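Long-range contacts in transferrin binding protein B (Actinobacillus suis, PDB 3PQU), which probably captures host transferrin at the bacterial surface as an outer-membrane lipoprotein receptor, serving iron acquisition: residues L118-S123 / L156-S161; P160-P165 / R335-T340; C394-Y399 / G563-I568; K438-W443 / R466-V471. One frame throughout, in Å; residues are numbered along the deposited sequence.

Contact 1 (L118-S123 / L156-S161); sequences LQYVRS and LGTSPS
Thr158 lays its methyl CG2 against the edge of the Tyr120 ring, near the ring plane, 4.1 Å from CD1, and the two side chains cross obliquely. The same methyl sits 3.2 Å from Tyr120 O, because OG1 is anti to the backbone N (chi1 -175°) and CG2 therefore falls between N and the carbonyl carbon. That carbonyl oxygen accepts the amide of Thr158 (N to O 2.9 Å) through a bent bond, 139° at the hydrogen, and also receives the CA-H of Gly157. Behind this end the chains pair as antiparallel strands 121-128 and 150-157, neighbours in the five-stranded sheet of the N-lobe handle. Arg122 and Leu156 form the hydrogen-bonded pair, Arg122 N to Leu156 O at 2.9 Å and Leu156 N to Arg122 O at 2.8 Å. Val121 faces Gly157 in the non-hydrogen-bonded pair, with CA atoms 4.3 Å apart and Val121 CG2 lying 4.2 Å from Gly157 CA. Rather than crossing to the partner strand, Arg122 folds back: its NH1 bonds Leu118 O at 3.0 Å and also Val121 O, both from above the carbonyl planes. Val121 also packs on Ala308 and Ala323 of the neighbouring barrel strands.

Contact 2 (P160-P165 / R335-T340); sequences PSKELP and RIIDAT
A short antiparallel pairing joins strand 163-165, which follows handle strand 150-157 in the chain, to strand 333-343 of the C-lobe handle. Glu163 and Arg335 form its non-hydrogen-bonded pair, their CA atoms 4.0 Å apart. Beside them Lys162 O accepts two successive amides, Ile336 N at 2.8 Å and the longer Ile337 N at 3.3 Å, a pattern consistent with a beta bulge at Ile336 and Ile337. The Arg335 side chain is extended from CG to NE and is held from two sides. Its NH1 meets Glu163 OE1 at 3.1 Å, the oxygen lying in the guanidinium plane and being approached on its anti side, tilted out of the carboxylate plane, with the carboxylate turned 85° from the guanidinium. Its NE bonds Asp338 OD1 at 2.8 Å on the syn side, again tilted out of the carboxylate plane, completing a salt-bridge network that should help fix the guanidinium's rotation. Lys162 runs alongside Arg335 in the same direction: CB covers one guanidinium face near its rim, and CD comes within 3.4 Å of Arg335 NH2. Like charges stay apart as the Lys162 chain turns at chi4 (80°), passing Ala339 and carrying NZ to Leu352 O. Across from the salt bridges, Ile336 CD1 touches Leu164 CG at 3.9 Å. Glu163 OE2 has a further partner in Thr333 OG1, and Asp338 OD2 binds Arg425 and Tyr538. Strand 333-343 also pairs with strands 349-351 and 413-424, while Ser161 bonds the backbone of Phe299 on strand 292-300, placing the contact between the two lobes.

Contact 3 (C394-Y399 / G563-I568); sequences CSNLEY and GAKRQI
A type I beta turn from Cys394 to Leu397, closed by Leu397 N to Cys394 O at 2.9 Å, sets a loop against residues 563-568 of the last barrel strand without strand pairing; the nearest CA atoms, of Leu397 and Lys565, are 6.9 Å apart. Lys565 makes the polar link. Its chain leaves with CG anti to the backbone N (chi1 -161°), stays extended to CE and bends at chi4, which delivers NZ to Asn396 O at 3.0 Å, nearly in line with the carbonyl bond. Lys565 CD and CE also lie close to that oxygen. The Asn396 amide ND2 has a weak hydrogen bond to Asp23. Leu397 supplies the apolar part: CD2 rests on the strand backbone, 4.0 Å from Ala564 C, and against Lys565 CB at 4.1 Å, while CD1 approaches Gly563 CA at 4.4 Å. With no side chain on Gly563, the leucine can lie close to the strand. Within the strand, Gln567 NE2 folds back to Lys565 O at 2.7 Å. Glu544 receives the amides of Glu398 and Tyr399 and forms a long, weak ion pair with Lys565 NZ. Cys394, bonded to Cys393 in a disulfide between adjacent residues and preceded by a cis peptide, lies at the start of the turn. This is packing of a handle turn on a barrel: the turn between strands 386-393 and 400-409 rests on the last strand of the C-lobe beta barrel.

Contact 4 (K438-W443 / R466-V471); sequences KYVGTW and RTEFDV
Backbone bonds tie Lys438-Trp443 to Arg466-Val471 through two antiparallel hydrogen-bonded pairs. Tyr439 N lies 2.8 Å from Phe469 O. In return Phe469 N lies 2.7 Å from Tyr439 O, and Gly441 and Thr467 are joined likewise. Between the pairs, the CA-H of Glu468 points at Tyr439 O and that of Val440 at Thr467 O, each carbon 3.1 Å from its oxygen. The short segments run antiparallel at 160°, as adjacent strands of the C-lobe beta barrel; strand 436-448 is flanked on its other side by strand 557-568. Ionic contacts occupy the face bearing Lys438, Val440, Glu468 and Asp470. Lys438 bends at chi2 (71°), sending its chain across the partner strand so that NZ lies between two carboxylates: it binds Asp470 OD2 at 3.3 Å, from above the carboxylate plane, and makes a long salt bridge of 3.7 Å to Glu468 OE1. Apolar contacts lie on the face bearing Tyr439, Thr467 and Phe469. Tyr439 and Phe469 meet through their CB atoms, and Tyr439 CD2 presses on Val471 CG2 at 3.4 Å. The Thr467 methyl CG2 reaches Trp443 CD1 at 3.5 Å. Outside partners hold several of these groups: Tyr439 OH bonds Ala542 O, Trp443 NE1 bonds Phe483 O, and the Phe469 ring meets that of Phe562 with planes about 20° apart. Phe469 and Val471 also both pack on Leu545 of strand 544-551.

In the fold
Contacts 1 and 2 follow one another on the chain, sharing Pro160 and Ser161, and lie near the middle of the molecule with centres about 14 Å apart. Contacts 3 and 4 sit farther out in the C-lobe, their centres about 9 Å apart, and meet through strands 557-568 and 436-448, where Gln567 N and Lys565 N approach Lys438 O and Val440 O. Contacts 2 and 3 are the more buried; contacts 1 and 4 are partly buried, the latter with an exposed Asp470. Regular strand pairing dominates contact 4 and is shorter in contact 1. Contact 2, between lobes, adds an arginine-centred salt-bridge network, whereas contact 3, between handle and barrel, relies on one lysine-to-carbonyl bond and a leucine.

Contact 1 (L118-S123 / L156-S161)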
loop_
_atom_site.group_PDB
_atom_site.type_symbol
_atom_site.label_atom_id
_atom_site.label_comp_id
_atom_site.label_asym_id
_atom_site.label_seq_id
_atom_site.Cartn_x
_atom_site.Cartn_y
_atom_site.Cartn_z
ATOM N N LEU A 118 -0.204 -8.239 15.513
ATOM C CA LEU A 118 -0.708 -7.382 14.440
ATOM C C LEU A 118 -1.511 -8.239 13.492
ATOM O O LEU A 118 -1.205 -9.418 13.310
ATOM C CB LEU A 118 0.447 -6.717 13.684
ATOM C CG LEU A 118 1.352 -5.886 14.588
ATOM C CD1 LEU A 118 2.608 -5.421 13.842
ATOM C CD2 LEU A 118 0.551 -4.717 15.124
ATOM N N GLN A 119 -2.535 -7.658 12.882
ATOM C CA GLN A 119 -3.391 -8.426 12.001
ATOM C C GLN A 119 -3.072 -8.193 10.529
ATOM O O GLN A 119 -3.253 -9.083 9.706
ATOM C CB GLN A 119 -4.875 -8.109 12.273
ATOM C CG GLN A 119 -5.810 -8.804 11.309
ATOM C CD GLN A 119 -7.289 -8.617 11.649
ATOM O OE1 GLN A 119 -7.656 -7.799 12.501
ATOM N NE2 GLN A 119 -8.141 -9.382 10.980
ATOM N N TYR A 120 -2.596 -6.997 10.200
ATOM C CA TYR A 120 -2.409 -6.606 8.809
ATOM C C TYR A 120 -0.934 -6.366 8.456
ATOM O O TYR A 120 -0.576 -6.198 7.298
ATOM C CB TYR A 120 -3.231 -5.344 8.512
ATOM C CG TYR A 120 -4.721 -5.553 8.719
ATOM C CD1 TYR A 120 -5.482 -6.229 7.766
ATOM C CD2 TYR A 120 -5.363 -5.084 9.862
ATOM C CE1 TYR A 120 -6.850 -6.443 7.946
ATOM C CE2 TYR A 120 -6.749 -5.291 10.052
ATOM C CZ TYR A 120 -7.474 -5.973 9.086
ATOM O OH TYR A 120 -8.827 -6.181 9.244
ATOM N N VAL A 121 -0.086 -6.341 9.464
ATOM C CA VAL A 121 1.299 -5.945 9.260
ATOM C C VAL A 121 2.248 -6.956 9.882
ATOM O O VAL A 121 1.912 -7.586 10.890
ATOM C CB VAL A 121 1.538 -4.549 9.871
ATOM C CG1 VAL A 121 3.012 -4.227 9.897
ATOM C CG2 VAL A 121 0.751 -3.496 9.088
ATOM N N ARG A 122 3.410 -7.127 9.254
ATOM C CA ARG A 122 4.527 -7.841 9.843
ATOM C C ARG A 122 5.766 -6.955 9.702
ATOM O O ARG A 122 5.967 -6.340 8.659
ATOM C CB ARG A 122 4.780 -9.162 9.100
ATOM C CG ARG A 122 3.692 -10.213 9.266
ATOM C CD ARG A 122 3.688 -10.817 10.665
ATOM N NE ARG A 122 2.596 -11.779 10.814
ATOM C CZ ARG A 122 1.370 -11.461 11.224
ATOM N NH1 ARG A 122 1.084 -10.203 11.540
ATOM N NH2 ARG A 122 0.438 -12.400 11.332
ATOM N N SER A 123 6.605 -6.896 10.728
ATOM C CA SER A 123 7.831 -6.126 10.598
ATOM C C SER A 123 8.886 -6.625 11.545
ATOM O O SER A 123 8.583 -7.381 12.461
ATOM C CB SER A 123 7.594 -4.635 10.858
ATOM O OG SER A 123 7.655 -4.347 12.248
ATOM N N LEU A 156 6.171 -5.273 6.115
ATOM C CA LEU A 156 5.265 -5.640 5.037
ATOM C C LEU A 156 3.831 -5.517 5.520
ATOM O O LEU A 156 3.484 -6.035 6.576
ATOM C CB LEU A 156 5.527 -7.084 4.603
ATOM C CG LEU A 156 4.614 -7.641 3.522
ATOM C CD1 LEU A 156 4.776 -6.829 2.235
ATOM C CD2 LEU A 156 4.934 -9.105 3.280
ATOM N N GLY A 157 2.997 -4.839 4.747
ATOM C CA GLY A 157 1.617 -4.658 5.133
ATOM C C GLY A 157 0.678 -5.176 4.074
ATOM O O GLY A 157 1.071 -5.389 2.923
ATOM N N THR A 158 -0.573 -5.388 4.469
ATOM C CA THR A 158 -1.588 -5.831 3.537
ATOM C C THR A 158 -2.818 -4.951 3.691
ATOM O O THR A 158 -3.027 -4.339 4.737
ATOM C CB THR A 158 -1.940 -7.325 3.755
ATOM O OG1 THR A 158 -2.858 -7.765 2.740
ATOM C CG2 THR A 158 -2.572 -7.522 5.116
ATOM N N SER A 159 -3.621 -4.883 2.634
ATOM C CA SER A 159 -4.813 -4.044 2.618
ATOM C C SER A 159 -4.560 -2.570 2.952
ATOM O O SER A 159 -5.011 -2.085 3.987
ATOM C CB SER A 159 -5.859 -4.606 3.578
ATOM O OG SER A 159 -6.986 -3.750 3.611
ATOM N N PRO A 160 -3.845 -1.852 2.074
ATOM C CA PRO A 160 -3.604 -0.417 2.300
ATOM C C PRO A 160 -4.941 0.291 2.486
ATOM O O PRO A 160 -5.841 0.119 1.663
ATOM C CB PRO A 160 -2.959 0.047 0.989
ATOM C CG PRO A 160 -2.391 -1.203 0.381
ATOM C CD PRO A 160 -3.324 -2.310 0.775
ATOM N N SER A 161 -5.050 1.094 3.537
ATOM C CA SER A 161 -6.350 1.531 4.041
ATOM C C SER A 161 -7.151 2.378 3.053
ATOM O O SER A 161 -6.619 3.281 2.405
ATOM C CB SER A 161 -6.151 2.253 5.366
ATOM O OG SER A 161 -5.354 1.451 6.230
#

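Contact 2 (P160-P165 / R335-T340)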
loop_
_atom_site.group_PDB
_atom_site.type_symbol
_atom_site.label_atom_id
_atom_site.label_comp_id
_atom_site.label_asym_id
_atom_site.label_seq_id
_atom_site.Cartn_x
_atom_site.Cartn_y
_atom_site.Cartn_z
ATOM N N PRO A 160 -3.845 -1.852 2.074
ATOM C CA PRO A 160 -3.604 -0.417 2.300
ATOM C C PRO A 160 -4.941 0.291 2.486
ATOM O O PRO A 160 -5.841 0.119 1.663
ATOM C CB PRO A 160 -2.959 0.047 0.989
ATOM C CG PRO A 160 -2.391 -1.203 0.381
ATOM C CD PRO A 160 -3.324 -2.310 0.775
ATOM N N SER A 161 -5.050 1.094 3.537
ATOM C CA SER A 161 -6.350 1.531 4.041
ATOM C C SER A 161 -7.151 2.378 3.053
ATOM O O SER A 161 -6.619 3.281 2.405
ATOM C CB SER A 161 -6.151 2.253 5.366
ATOM O OG SER A 161 -5.354 1.451 6.230
ATOM N N LYS A 162 -8.438 2.082 2.935
ATOM C CA LYS A 162 -9.304 2.875 2.072
ATOM C C LYS A 162 -10.188 3.859 2.844
ATOM O O LYS A 162 -10.843 4.715 2.245
ATOM C CB LYS A 162 -10.154 1.952 1.192
ATOM C CG LYS A 162 -9.330 1.098 0.221
ATOM C CD LYS A 162 -10.195 0.567 -0.912
ATOM C CE LYS A 162 -9.345 -0.006 -2.046
ATOM N NZ LYS A 162 -8.854 -1.363 -1.757
ATOM N N GLU A 163 -10.200 3.722 4.167
ATOM C CA GLU A 163 -10.943 4.611 5.046
ATOM C C GLU A 163 -10.054 5.011 6.210
ATOM O O GLU A 163 -9.291 4.187 6.702
ATOM C CB GLU A 163 -12.194 3.903 5.583
ATOM C CG GLU A 163 -13.106 3.383 4.500
ATOM C CD GLU A 163 -14.565 3.422 4.903
ATOM O OE1 GLU A 163 -15.341 2.575 4.413
ATOM O OE2 GLU A 163 -14.934 4.305 5.708
ATOM N N LEU A 164 -10.149 6.265 6.650
ATOM C CA LEU A 164 -9.311 6.737 7.756
ATOM C C LEU A 164 -10.193 7.216 8.905
ATOM O O LEU A 164 -11.284 7.715 8.679
ATOM C CB LEU A 164 -8.350 7.858 7.301
ATOM C CG LEU A 164 -7.331 7.564 6.180
ATOM C CD1 LEU A 164 -6.497 8.808 5.812
ATOM C CD2 LEU A 164 -6.404 6.419 6.565
ATOM N N PRO A 165 -9.723 7.046 10.149
ATOM C CA PRO A 165 -10.505 7.540 11.282
ATOM C C PRO A 165 -10.606 9.061 11.260
ATOM O O PRO A 165 -9.754 9.729 10.679
ATOM C CB PRO A 165 -9.694 7.084 12.499
ATOM C CG PRO A 165 -8.820 5.948 11.998
ATOM C CD PRO A 165 -8.504 6.336 10.578
ATOM N N ARG A 335 -14.239 7.555 4.112
ATOM C CA ARG A 335 -13.622 6.848 2.998
ATOM C C ARG A 335 -12.765 7.789 2.151
ATOM O O ARG A 335 -13.196 8.893 1.845
ATOM C CB ARG A 335 -14.693 6.185 2.138
ATOM C CG ARG A 335 -14.127 5.209 1.153
ATOM C CD ARG A 335 -15.183 4.225 0.667
ATOM N NE ARG A 335 -14.550 3.176 -0.131
ATOM C CZ ARG A 335 -14.146 2.005 0.350
ATOM N NH1 ARG A 335 -14.330 1.707 1.634
ATOM N NH2 ARG A 335 -13.568 1.123 -0.455
ATOM N N ILE A 336 -11.550 7.360 1.799
ATOM C CA ILE A 336 -10.668 8.165 0.953
ATOM C C ILE A 336 -10.458 7.614 -0.454
ATOM O O ILE A 336 -10.156 8.363 -1.382
ATOM C CB ILE A 336 -9.277 8.381 1.575
ATOM C CG1 ILE A 336 -8.626 7.046 1.963
ATOM C CG2 ILE A 336 -9.363 9.314 2.762
ATOM C CD1 ILE A 336 -7.119 7.188 2.261
ATOM N N ILE A 337 -10.616 6.306 -0.607
ATOM C CA ILE A 337 -10.260 5.627 -1.847
ATOM C C ILE A 337 -11.294 4.588 -2.260
ATOM O O ILE A 337 -11.839 3.872 -1.423
ATOM C CB ILE A 337 -8.897 4.897 -1.696
ATOM C CG1 ILE A 337 -7.770 5.896 -1.435
ATOM C CG2 ILE A 337 -8.581 4.083 -2.937
ATOM C CD1 ILE A 337 -6.397 5.216 -1.078
ATOM N N ASP A 338 -11.580 4.536 -3.553
ATOM C CA ASP A 338 -12.247 3.387 -4.147
ATOM C C ASP A 338 -11.252 2.757 -5.122
ATOM O O ASP A 338 -10.587 3.467 -5.879
ATOM C CB ASP A 338 -13.534 3.794 -4.886
ATOM C CG ASP A 338 -14.660 4.187 -3.942
ATOM O OD1 ASP A 338 -14.846 3.510 -2.917
ATOM O OD2 ASP A 338 -15.378 5.166 -4.240
ATOM N N ALA A 339 -11.128 1.436 -5.080
ATOM C CA ALA A 339 -10.318 0.690 -6.043
ATOM C C ALA A 339 -10.809 -0.757 -6.068
ATOM O O ALA A 339 -10.494 -1.560 -5.171
ATOM C CB ALA A 339 -8.809 0.767 -5.697
ATOM N N THR A 340 -11.591 -1.061 -7.103
ATOM C CA THR A 340 -12.348 -2.305 -7.212
ATOM C C THR A 340 -12.102 -2.988 -8.551
ATOM O O THR A 340 -11.898 -2.332 -9.574
ATOM C CB THR A 340 -13.878 -2.046 -7.131
ATOM O OG1 THR A 340 -14.209 -1.391 -5.899
ATOM C CG2 THR A 340 -14.648 -3.354 -7.229
#

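Contact 3 (C394-Y399 / G563-I568)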
loop_
_atom_site.group_PDB
_atom_site.type_symbol
_atom_site.label_atom_id
_atom_site.label_comp_id
_atom_site.label_asym_id
_atom_site.label_seq_id
_atom_site.Cartn_x
_atom_site.Cartn_y
_atom_site.Cartn_z
ATOM N N CYS A 394 -11.009 8.264 -18.230
ATOM C CA CYS A 394 -10.870 8.998 -19.490
ATOM C C CYS A 394 -9.978 10.211 -19.259
ATOM O O CYS A 394 -9.731 10.608 -18.120
ATOM C CB CYS A 394 -12.219 9.530 -19.978
ATOM S SG CYS A 394 -13.625 8.475 -19.658
ATOM N N SER A 395 -9.538 10.831 -20.349
ATOM C CA SER A 395 -8.629 11.971 -20.272
ATOM C C SER A 395 -9.250 13.185 -19.587
ATOM O O SER A 395 -8.534 14.047 -19.083
ATOM C CB SER A 395 -8.150 12.365 -21.664
ATOM O OG SER A 395 -9.240 12.807 -22.445
ATOM N N ASN A 396 -10.577 13.262 -19.572
ATOM C CA ASN A 396 -11.248 14.357 -18.869
ATOM C C ASN A 396 -11.524 14.072 -17.388
ATOM O O ASN A 396 -12.043 14.931 -16.680
ATOM C CB ASN A 396 -12.545 14.761 -19.575
ATOM C CG ASN A 396 -13.601 13.674 -19.529
ATOM O OD1 ASN A 396 -13.295 12.500 -19.301
ATOM N ND2 ASN A 396 -14.856 14.059 -19.755
ATOM N N LEU A 397 -11.186 12.869 -16.930
ATOM C CA LEU A 397 -11.358 12.512 -15.522
ATOM C C LEU A 397 -10.006 12.547 -14.807
ATOM O O LEU A 397 -9.125 11.738 -15.076
ATOM C CB LEU A 397 -12.049 11.148 -15.377
ATOM C CG LEU A 397 -13.466 11.083 -15.971
ATOM C CD1 LEU A 397 -14.044 9.680 -15.919
ATOM C CD2 LEU A 397 -14.389 12.054 -15.253
ATOM N N GLU A 398 -9.851 13.509 -13.908
ATOM C CA GLU A 398 -8.577 13.784 -13.256
ATOM C C GLU A 398 -8.391 13.022 -11.947
ATOM O O GLU A 398 -7.264 12.763 -11.538
ATOM C CB GLU A 398 -8.488 15.279 -12.953
ATOM C CG GLU A 398 -7.086 15.838 -12.962
ATOM C CD GLU A 398 -6.546 16.005 -14.368
ATOM O OE1 GLU A 398 -7.365 16.138 -15.305
ATOM O OE2 GLU A 398 -5.307 16.005 -14.534
ATOM N N TYR A 399 -9.489 12.673 -11.282
ATOM C CA TYR A 399 -9.395 12.101 -9.936
ATOM C C TYR A 399 -9.952 10.688 -9.852
ATOM O O TYR A 399 -10.163 10.161 -8.765
ATOM C CB TYR A 399 -10.084 13.027 -8.923
ATOM C CG TYR A 399 -9.404 14.367 -8.855
ATOM C CD1 TYR A 399 -8.297 14.554 -8.045
ATOM C CD2 TYR A 399 -9.837 15.434 -9.635
ATOM C CE1 TYR A 399 -7.643 15.763 -7.995
ATOM C CE2 TYR A 399 -9.185 16.655 -9.596
ATOM C CZ TYR A 399 -8.089 16.810 -8.767
ATOM O OH TYR A 399 -7.428 18.007 -8.699
ATOM N N GLY A 563 -18.229 6.355 -15.139
ATOM C CA GLY A 563 -17.704 7.602 -14.606
ATOM C C GLY A 563 -18.328 8.793 -15.315
ATOM O O GLY A 563 -18.823 8.654 -16.430
ATOM N N ALA A 564 -18.321 9.957 -14.671
ATOM C CA ALA A 564 -18.853 11.167 -15.289
ATOM C C ALA A 564 -18.349 12.463 -14.654
ATOM O O ALA A 564 -17.976 12.510 -13.476
ATOM C CB ALA A 564 -20.390 11.143 -15.329
ATOM N N LYS A 565 -18.355 13.521 -15.459
ATOM C CA LYS A 565 -17.855 14.823 -15.044
ATOM C C LYS A 565 -18.984 15.851 -14.941
ATOM O O LYS A 565 -19.910 15.862 -15.758
ATOM C CB LYS A 565 -16.800 15.319 -16.032
ATOM C CG LYS A 565 -15.908 16.407 -15.473
ATOM C CD LYS A 565 -14.977 16.964 -16.529
ATOM C CE LYS A 565 -13.969 17.926 -15.913
ATOM N NZ LYS A 565 -13.028 17.244 -14.971
ATOM N N ARG A 566 -18.891 16.719 -13.937
ATOM C CA ARG A 566 -19.903 17.745 -13.706
ATOM C C ARG A 566 -19.881 18.795 -14.820
ATOM O O ARG A 566 -18.820 19.147 -15.322
ATOM C CB ARG A 566 -19.670 18.407 -12.348
ATOM C CG ARG A 566 -20.777 19.350 -11.923
ATOM C CD ARG A 566 -20.647 19.691 -10.451
ATOM N NE ARG A 566 -19.333 20.250 -10.144
ATOM C CZ ARG A 566 -18.725 20.125 -8.969
ATOM N NH1 ARG A 566 -19.306 19.449 -7.986
ATOM N NH2 ARG A 566 -17.534 20.679 -8.776
ATOM N N GLN A 567 -21.044 19.312 -15.198
ATOM C CA GLN A 567 -21.115 20.276 -16.297
ATOM C C GLN A 567 -21.381 21.696 -15.807
ATOM O O GLN A 567 -21.781 21.901 -14.659
ATOM C CB GLN A 567 -22.214 19.867 -17.276
ATOM C CG GLN A 567 -22.138 18.417 -17.706
ATOM C CD GLN A 567 -20.909 18.133 -18.549
ATOM O OE1 GLN A 567 -20.816 18.575 -19.694
ATOM N NE2 GLN A 567 -19.956 17.391 -17.984
ATOM N N ILE A 568 -21.154 22.670 -16.682
ATOM C CA ILE A 568 -21.519 24.055 -16.403
ATOM C C ILE A 568 -22.461 24.580 -17.470
ATOM O O ILE A 568 -22.681 23.931 -18.497
ATOM C CB ILE A 568 -20.297 25.001 -16.374
ATOM C CG1 ILE A 568 -19.716 25.163 -17.781
ATOM C CG2 ILE A 568 -19.254 24.518 -15.376
ATOM C CD1 ILE A 568 -18.644 26.225 -17.880
#

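Contact 4 (K438-W443 / R466-V471)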
loop_
_atom_site.group_PDB
_atom_site.type_symbol
_atom_site.label_atom_id
_atom_site.label_comp_id
_atom_site.label_asym_id
_atom_site.label_seq_id
_atom_site.Cartn_x
_atom_site.Cartn_y
_atom_site.Cartn_z
ATOM N N LYS A 438 -25.580 18.584 -13.371
ATOM C CA LYS A 438 -25.585 17.521 -14.370
ATOM C C LYS A 438 -24.200 16.880 -14.519
ATOM O O LYS A 438 -23.181 17.570 -14.473
ATOM C CB LYS A 438 -26.057 18.058 -15.723
ATOM C CG LYS A 438 -26.276 16.986 -16.784
ATOM C CD LYS A 438 -27.503 16.140 -16.475
ATOM C CE LYS A 438 -27.834 15.197 -17.620
ATOM N NZ LYS A 438 -29.171 14.560 -17.448
ATOM N N TYR A 439 -24.174 15.562 -14.696
ATOM C CA TYR A 439 -22.928 14.832 -14.908
ATOM C C TYR A 439 -23.043 13.968 -16.157
ATOM O O TYR A 439 -23.989 13.195 -16.292
ATOM C CB TYR A 439 -22.619 13.927 -13.712
ATOM C CG TYR A 439 -22.161 14.634 -12.452
ATOM C CD1 TYR A 439 -20.844 14.527 -12.015
ATOM C CD2 TYR A 439 -23.045 15.383 -11.686
ATOM C CE1 TYR A 439 -20.413 15.157 -10.856
ATOM C CE2 TYR A 439 -22.626 16.019 -10.526
ATOM C CZ TYR A 439 -21.307 15.900 -10.114
ATOM O OH TYR A 439 -20.869 16.527 -8.963
ATOM N N VAL A 440 -22.083 14.090 -17.066
ATOM C CA VAL A 440 -22.059 13.223 -18.239
ATOM C C VAL A 440 -20.719 12.509 -18.392
ATOM O O VAL A 440 -19.663 13.086 -18.139
ATOM C CB VAL A 440 -22.394 13.982 -19.547
ATOM C CG1 VAL A 440 -23.636 14.860 -19.366
ATOM C CG2 VAL A 440 -21.212 14.812 -19.999
ATOM N N GLY A 441 -20.783 11.247 -18.802
ATOM C CA GLY A 441 -19.598 10.443 -19.042
ATOM C C GLY A 441 -19.924 9.246 -19.917
ATOM O O GLY A 441 -20.855 9.289 -20.739
ATOM N N THR A 442 -19.157 8.177 -19.737
ATOM C CA THR A 442 -19.344 6.945 -20.486
ATOM C C THR A 442 -19.237 5.772 -19.512
ATOM O O THR A 442 -19.370 5.969 -18.304
ATOM C CB THR A 442 -18.309 6.826 -21.621
ATOM O OG1 THR A 442 -18.637 5.719 -22.464
ATOM C CG2 THR A 442 -16.890 6.657 -21.052
ATOM N N TRP A 443 -19.009 4.563 -20.025
ATOM C CA TRP A 443 -18.927 3.376 -19.177
ATOM C C TRP A 443 -18.428 2.150 -19.922
ATOM O O TRP A 443 -18.343 2.144 -21.147
ATOM C CB TRP A 443 -20.285 3.061 -18.542
ATOM C CG TRP A 443 -21.401 2.821 -19.528
ATOM C CD1 TRP A 443 -21.756 3.622 -20.580
ATOM C CD2 TRP A 443 -22.325 1.724 -19.535
ATOM N NE1 TRP A 443 -22.835 3.087 -21.244
ATOM C CE2 TRP A 443 -23.205 1.922 -20.625
ATOM C CE3 TRP A 443 -22.493 0.590 -18.731
ATOM C CZ2 TRP A 443 -24.235 1.031 -20.929
ATOM C CZ3 TRP A 443 -23.514 -0.292 -19.033
ATOM C CH2 TRP A 443 -24.370 -0.069 -20.128
ATOM N N ARG A 466 -23.460 6.640 -23.647
ATOM C CA ARG A 466 -23.522 7.800 -22.759
ATOM C C ARG A 466 -23.971 7.481 -21.332
ATOM O O ARG A 466 -24.777 6.575 -21.100
ATOM C CB ARG A 466 -24.475 8.849 -23.333
ATOM C CG ARG A 466 -24.144 9.300 -24.743
ATOM C CD ARG A 466 -25.419 9.601 -25.508
ATOM N NE ARG A 466 -26.045 8.388 -26.027
ATOM C CZ ARG A 466 -27.345 8.261 -26.284
ATOM N NH1 ARG A 466 -28.171 9.272 -26.050
ATOM N NH2 ARG A 466 -27.822 7.121 -26.763
ATOM N N THR A 467 -23.452 8.251 -20.381
ATOM C CA THR A 467 -23.960 8.236 -19.020
ATOM C C THR A 467 -24.303 9.659 -18.604
ATOM O O THR A 467 -23.532 10.586 -18.843
ATOM C CB THR A 467 -22.963 7.629 -18.036
ATOM O OG1 THR A 467 -21.752 8.397 -18.034
ATOM C CG2 THR A 467 -22.659 6.198 -18.423
ATOM N N GLU A 468 -25.474 9.825 -18.002
ATOM C CA GLU A 468 -25.946 11.138 -17.595
ATOM C C GLU A 468 -26.554 11.046 -16.209
ATOM O O GLU A 468 -27.369 10.166 -15.936
ATOM C CB GLU A 468 -26.987 11.667 -18.585
ATOM C CG GLU A 468 -26.514 11.664 -20.033
ATOM C CD GLU A 468 -27.533 12.264 -20.986
ATOM O OE1 GLU A 468 -28.670 12.553 -20.545
ATOM O OE2 GLU A 468 -27.190 12.443 -22.177
ATOM N N PHE A 469 -26.152 11.954 -15.331
ATOM C CA PHE A 469 -26.635 11.927 -13.961
ATOM C C PHE A 469 -27.164 13.288 -13.556
ATOM O O PHE A 469 -26.541 14.314 -13.819
ATOM C CB PHE A 469 -25.523 11.482 -13.006
ATOM C CG PHE A 469 -25.160 10.027 -13.139
ATOM C CD1 PHE A 469 -25.657 9.086 -12.243
ATOM C CD2 PHE A 469 -24.333 9.596 -14.167
ATOM C CE1 PHE A 469 -25.339 7.743 -12.371
ATOM C CE2 PHE A 469 -24.004 8.255 -14.297
ATOM C CZ PHE A 469 -24.509 7.327 -13.398
ATOM N N ASP A 470 -28.334 13.296 -12.939
ATOM C CA ASP A 470 -28.788 14.488 -12.257
ATOM C C ASP A 470 -28.428 14.286 -10.799
ATOM O O ASP A 470 -28.827 13.298 -10.176
ATOM C CB ASP A 470 -30.294 14.702 -12.440
ATOM C CG ASP A 470 -30.673 14.952 -13.886
ATOM O OD1 ASP A 470 -31.639 14.320 -14.367
ATOM O OD2 ASP A 470 -29.997 15.773 -14.545
ATOM N N VAL A 471 -27.636 15.207 -10.271
ATOM C CA VAL A 471 -27.214 15.134 -8.883
ATOM C C VAL A 471 -27.818 16.281 -8.082
ATOM O O VAL A 471 -27.588 17.453 -8.389
ATOM C CB VAL A 471 -25.677 15.137 -8.765
ATOM C CG1 VAL A 471 -25.252 15.237 -7.308
ATOM C CG2 VAL A 471 -25.100 13.876 -9.400
#